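Local coordinates for protein-glutamate methylesterase/protein-glutamine glutaminase (PDB 3SFT), which probably catalyses, through this C-terminal domain, the demethylation of chemoreceptor methylglutamates and the deamidation of specific glutamines in bacterial chemotaxis, at residues E67-Y78 with G93-K101. Residues are numbered along the deposited sequence; the frame is centred on the assembly and turned at random.
Sequences EDGEEVKPGFVY and GKVFFFLDK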
loop_
_atom_site.group_PDB
_atom_site.type_symbol
_atom_site.label_atom_id
_atom_site.label_comp_id
_atom_site.label_asym_id
_atom_site.label_seq_id
_atom_site.Cartn_x
_atom_site.Cartn_y
_atom_site.Cartn_z
ATOM N N GLU A 67 4.409 12.677 -4.525
ATOM C CA GLU A 67 5.321 13.819 -4.458
ATOM C C GLU A 67 5.335 14.452 -3.073
ATOM O O GLU A 67 4.322 14.460 -2.367
ATOM C CB GLU A 67 4.948 14.877 -5.497
ATOM C CG GLU A 67 5.047 14.397 -6.929
ATOM C CD GLU A 67 4.698 15.482 -7.926
ATOM O OE1 GLU A 67 5.506 16.426 -8.081
ATOM O OE2 GLU A 67 3.617 15.390 -8.553
ATOM N N ASP A 68 6.491 14.989 -2.699
ATOM C CA ASP A 68 6.675 15.630 -1.407
ATOM C C ASP A 68 5.729 16.827 -1.247
ATOM O O ASP A 68 5.642 17.685 -2.128
ATOM C CB ASP A 68 8.134 16.061 -1.261
ATOM C CG ASP A 68 8.441 16.638 0.103
ATOM O OD1 ASP A 68 8.230 15.945 1.116
ATOM O OD2 ASP A 68 8.904 17.794 0.157
ATOM N N GLY A 69 4.987 16.843 -0.140
ATOM C CA GLY A 69 4.049 17.920 0.123
ATOM C C GLY A 69 2.722 17.807 -0.614
ATOM O O GLY A 69 1.838 18.641 -0.428
ATOM N N GLU A 70 2.580 16.787 -1.455
ATOM C CA GLU A 70 1.347 16.582 -2.215
ATOM C C GLU A 70 0.197 16.115 -1.322
ATOM O O GLU A 70 0.401 15.341 -0.385
ATOM C CB GLU A 70 1.584 15.564 -3.338
ATOM C CG GLU A 70 0.351 15.236 -4.188
ATOM C CD GLU A 70 0.631 14.218 -5.296
ATOM O OE1 GLU A 70 1.657 13.511 -5.235
ATOM O OE2 GLU A 70 -0.185 14.123 -6.234
ATOM N N GLU A 71 -1.007 16.604 -1.613
ATOM C CA GLU A 71 -2.197 16.228 -0.860
ATOM C C GLU A 71 -2.695 14.853 -1.308
ATOM O O GLU A 71 -2.848 14.602 -2.505
ATOM C CB GLU A 71 -3.310 17.264 -1.052
ATOM C CG GLU A 71 -4.489 17.066 -0.098
ATOM C CD GLU A 71 -5.661 17.998 -0.366
ATOM O OE1 GLU A 71 -5.457 19.102 -0.924
ATOM O OE2 GLU A 71 -6.795 17.616 -0.009
ATOM N N VAL A 72 -2.938 13.970 -0.342
ATOM C CA VAL A 72 -3.419 12.616 -0.611
ATOM C C VAL A 72 -4.923 12.671 -0.899
ATOM O O VAL A 72 -5.721 12.903 0.004
ATOM C CB VAL A 72 -3.151 11.707 0.602
ATOM C CG1 VAL A 72 -3.504 10.276 0.281
ATOM C CG2 VAL A 72 -1.687 11.814 1.018
ATOM N N LYS A 73 -5.305 12.426 -2.149
ATOM C CA LYS A 73 -6.712 12.501 -2.547
ATOM C C LYS A 73 -7.298 11.217 -3.121
ATOM O O LYS A 73 -6.576 10.387 -3.665
ATOM C CB LYS A 73 -6.891 13.613 -3.590
ATOM C CG LYS A 73 -6.328 14.973 -3.181
ATOM C CD LYS A 73 -6.664 16.049 -4.211
ATOM C CE LYS A 73 -6.043 15.748 -5.575
ATOM N NZ LYS A 73 -6.503 16.701 -6.637
ATOM N N PRO A 74 -8.624 11.029 -2.977
ATOM C CA PRO A 74 -9.304 9.840 -3.502
ATOM C C PRO A 74 -9.311 9.914 -5.033
ATOM O O PRO A 74 -9.215 10.997 -5.612
ATOM C CB PRO A 74 -10.715 9.960 -2.915
ATOM C CG PRO A 74 -10.898 11.440 -2.737
ATOM C CD PRO A 74 -9.556 11.863 -2.191
ATOM N N GLY A 75 -9.403 8.758 -5.681
ATOM C CA GLY A 75 -9.386 8.718 -7.133
ATOM C C GLY A 75 -7.970 8.607 -7.680
ATOM O O GLY A 75 -7.773 8.560 -8.888
ATOM N N PHE A 76 -6.984 8.580 -6.786
ATOM C CA PHE A 76 -5.579 8.470 -7.169
ATOM C C PHE A 76 -4.904 7.262 -6.522
ATOM O O PHE A 76 -5.308 6.802 -5.450
ATOM C CB PHE A 76 -4.799 9.715 -6.740
ATOM C CG PHE A 76 -5.142 10.957 -7.511
ATOM C CD1 PHE A 76 -4.365 11.348 -8.599
ATOM C CD2 PHE A 76 -6.219 11.758 -7.132
ATOM C CE1 PHE A 76 -4.651 12.520 -9.302
ATOM C CE2 PHE A 76 -6.518 12.935 -7.827
ATOM C CZ PHE A 76 -5.731 13.316 -8.915
ATOM N N VAL A 77 -3.865 6.765 -7.188
ATOM C CA VAL A 77 -3.063 5.653 -6.708
ATOM C C VAL A 77 -1.639 6.207 -6.754
ATOM O O VAL A 77 -1.139 6.580 -7.819
ATOM C CB VAL A 77 -3.208 4.408 -7.618
ATOM C CG1 VAL A 77 -2.324 3.265 -7.109
ATOM C CG2 VAL A 77 -4.661 3.957 -7.648
ATOM N N TYR A 78 -1.029 6.348 -5.582
ATOM C CA TYR A 78 0.315 6.904 -5.480
ATOM C C TYR A 78 1.403 5.850 -5.273
ATOM O O TYR A 78 1.334 5.058 -4.337
ATOM C CB TYR A 78 0.372 7.916 -4.337
ATOM C CG TYR A 78 -0.692 8.993 -4.389
ATOM C CD1 TYR A 78 -0.486 10.172 -5.106
ATOM C CD2 TYR A 78 -1.898 8.840 -3.703
ATOM C CE1 TYR A 78 -1.454 11.172 -5.140
ATOM C CE2 TYR A 78 -2.873 9.834 -3.729
ATOM C CZ TYR A 78 -2.643 10.997 -4.448
ATOM O OH TYR A 78 -3.596 11.982 -4.479
ATOM N N GLY A 93 -7.034 19.198 8.850
ATOM C CA GLY A 93 -8.051 18.322 8.288
ATOM C C GLY A 93 -7.731 17.645 6.961
ATOM O O GLY A 93 -8.581 16.958 6.399
ATOM N N LYS A 94 -6.523 17.853 6.442
ATOM C CA LYS A 94 -6.111 17.239 5.180
ATOM C C LYS A 94 -4.873 16.379 5.415
ATOM O O LYS A 94 -4.197 16.519 6.438
ATOM C CB LYS A 94 -5.782 18.310 4.136
ATOM C CG LYS A 94 -6.951 19.170 3.699
ATOM C CD LYS A 94 -6.447 20.355 2.898
ATOM C CE LYS A 94 -7.563 21.324 2.548
ATOM N NZ LYS A 94 -8.471 20.772 1.515
ATOM N N VAL A 95 -4.568 15.504 4.460
ATOM C CA VAL A 95 -3.402 14.630 4.570
ATOM C C VAL A 95 -2.419 14.877 3.428
ATOM O O VAL A 95 -2.811 14.972 2.264
ATOM C CB VAL A 95 -3.809 13.139 4.613
ATOM C CG1 VAL A 95 -2.570 12.257 4.751
ATOM C CG2 VAL A 95 -4.746 12.894 5.791
ATOM N N PHE A 96 -1.141 14.986 3.782
ATOM C CA PHE A 96 -0.085 15.252 2.812
ATOM C C PHE A 96 1.068 14.259 2.924
ATOM O O PHE A 96 1.332 13.716 3.997
ATOM C CB PHE A 96 0.470 16.674 3.022
ATOM C CG PHE A 96 -0.562 17.760 2.876
ATOM C CD1 PHE A 96 -0.781 18.372 1.645
ATOM C CD2 PHE A 96 -1.326 18.164 3.967
ATOM C CE1 PHE A 96 -1.749 19.373 1.499
ATOM C CE2 PHE A 96 -2.299 19.164 3.830
ATOM C CZ PHE A 96 -2.508 19.768 2.588
ATOM N N PHE A 97 1.756 14.036 1.808
ATOM C CA PHE A 97 2.906 13.141 1.775
ATOM C C PHE A 97 4.161 13.911 2.164
ATOM O O PHE A 97 4.221 15.133 2.042
ATOM C CB PHE A 97 3.161 12.624 0.352
ATOM C CG PHE A 97 2.145 11.644 -0.146
ATOM C CD1 PHE A 97 1.968 10.420 0.490
ATOM C CD2 PHE A 97 1.399 11.924 -1.284
ATOM C CE1 PHE A 97 1.062 9.485 -0.002
ATOM C CE2 PHE A 97 0.492 10.998 -1.784
ATOM C CZ PHE A 97 0.325 9.771 -1.138
ATOM N N PHE A 98 5.164 13.184 2.628
ATOM C CA PHE A 98 6.453 13.780 2.935
ATOM C C PHE A 98 7.513 12.718 2.711
ATOM O O PHE A 98 7.280 11.534 2.964
ATOM C CB PHE A 98 6.527 14.428 4.332
ATOM C CG PHE A 98 6.542 13.459 5.485
ATOM C CD1 PHE A 98 7.725 12.847 5.883
ATOM C CD2 PHE A 98 5.388 13.232 6.229
ATOM C CE1 PHE A 98 7.761 12.025 7.011
ATOM C CE2 PHE A 98 5.412 12.415 7.358
ATOM C CZ PHE A 98 6.603 11.813 7.749
ATOM N N LEU A 99 8.619 13.131 2.104
ATOM C CA LEU A 99 9.712 12.222 1.814
ATOM C C LEU A 99 10.722 12.245 2.948
ATOM O O LEU A 99 11.380 13.253 3.206
ATOM C CB LEU A 99 10.354 12.574 0.470
ATOM C CG LEU A 99 9.405 12.447 -0.728
ATOM C CD1 LEU A 99 10.118 12.816 -2.016
ATOM C CD2 LEU A 99 8.858 11.029 -0.811
ATOM N N ASP A 100 10.798 11.124 3.647
ATOM C CA ASP A 100 11.682 10.968 4.787
ATOM C C ASP A 100 12.933 10.192 4.383
ATOM O O ASP A 100 12.851 9.209 3.644
ATOM C CB ASP A 100 10.913 10.243 5.896
ATOM C CG ASP A 100 11.721 10.063 7.154
ATOM O OD1 ASP A 100 11.697 10.964 8.020
ATOM O OD2 ASP A 100 12.363 9.006 7.279
ATOM N N LYS A 101 14.094 10.634 4.857
ATOM C CA LYS A 101 15.336 9.950 4.511
ATOM C C LYS A 101 16.033 9.277 5.684
ATOM O O LYS A 101 17.263 9.252 5.751
ATOM C CB LYS A 101 16.299 10.889 3.778
ATOM C CG LYS A 101 16.714 10.342 2.416
ATOM C CD LYS A 101 17.794 11.184 1.755
ATOM C CE LYS A 101 17.817 10.975 0.245
ATOM N NZ LYS A 101 17.760 9.536 -0.119
#
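A single antiparallel beta bridge between Glu-71 and Phe-96 ties the loop leading into strand 76-79 to strand 94-100. Their CA atoms lie 4.3 Å apart, and the flanking bonds identify a non-hydrogen-bonded pair: Phe-97 N gives to Glu-70 O (2.9 Å), and Val-72 N to Val-95 O (2.8 Å). Ahead of the bridge, a type II turn from Glu-67 to Glu-70 lets Gly-69 N hydrogen-bond to Phe-97 O. With CG anti to the backbone N (chi1 -175°), the Asp-68 carboxylate swings toward the strand and OD1 accepts Leu-99 N at 3.0 Å, on its anti side and tilted from the carboxylate plane. The buried ring of Phe-97 carries the apolar part. Val-72 CG2 sits over one face, 3.5 Å from the ring centroid and 10° off the normal, which meets the criterion for a CH-pi contact. The far edge, CE2 and CZ, points at the face of Tyr-78 in an edge-to-face pair with centroids 4.8 Å apart and planes at 70°. Tyr-78 OH in turn accepts Lys-73 N at 2.9 Å, a bond that links the loop back to the strand it leads into. Cutting Tyr-78 back to an alanine is likely to leave the Phe-97 edge without its aromatic face and Lys-73 N without this acceptor. At the outer end, Glu-71 OE2 and Lys-94 NZ form a long salt bridge of 3.9 Å. The Glu-70 carboxylate is turned elsewhere, OE1 taking Glu-67 N and OE2 pairing with Lys-64. The contact thus joins two sheets: strand 94-100 pairs antiparallel with 85-91, whose Leu-86 touches Phe-97, and Val-95 reaches helix 112-123, whereas strand 76-79 lies between 62-65 and 37-41 in the parallel sheet.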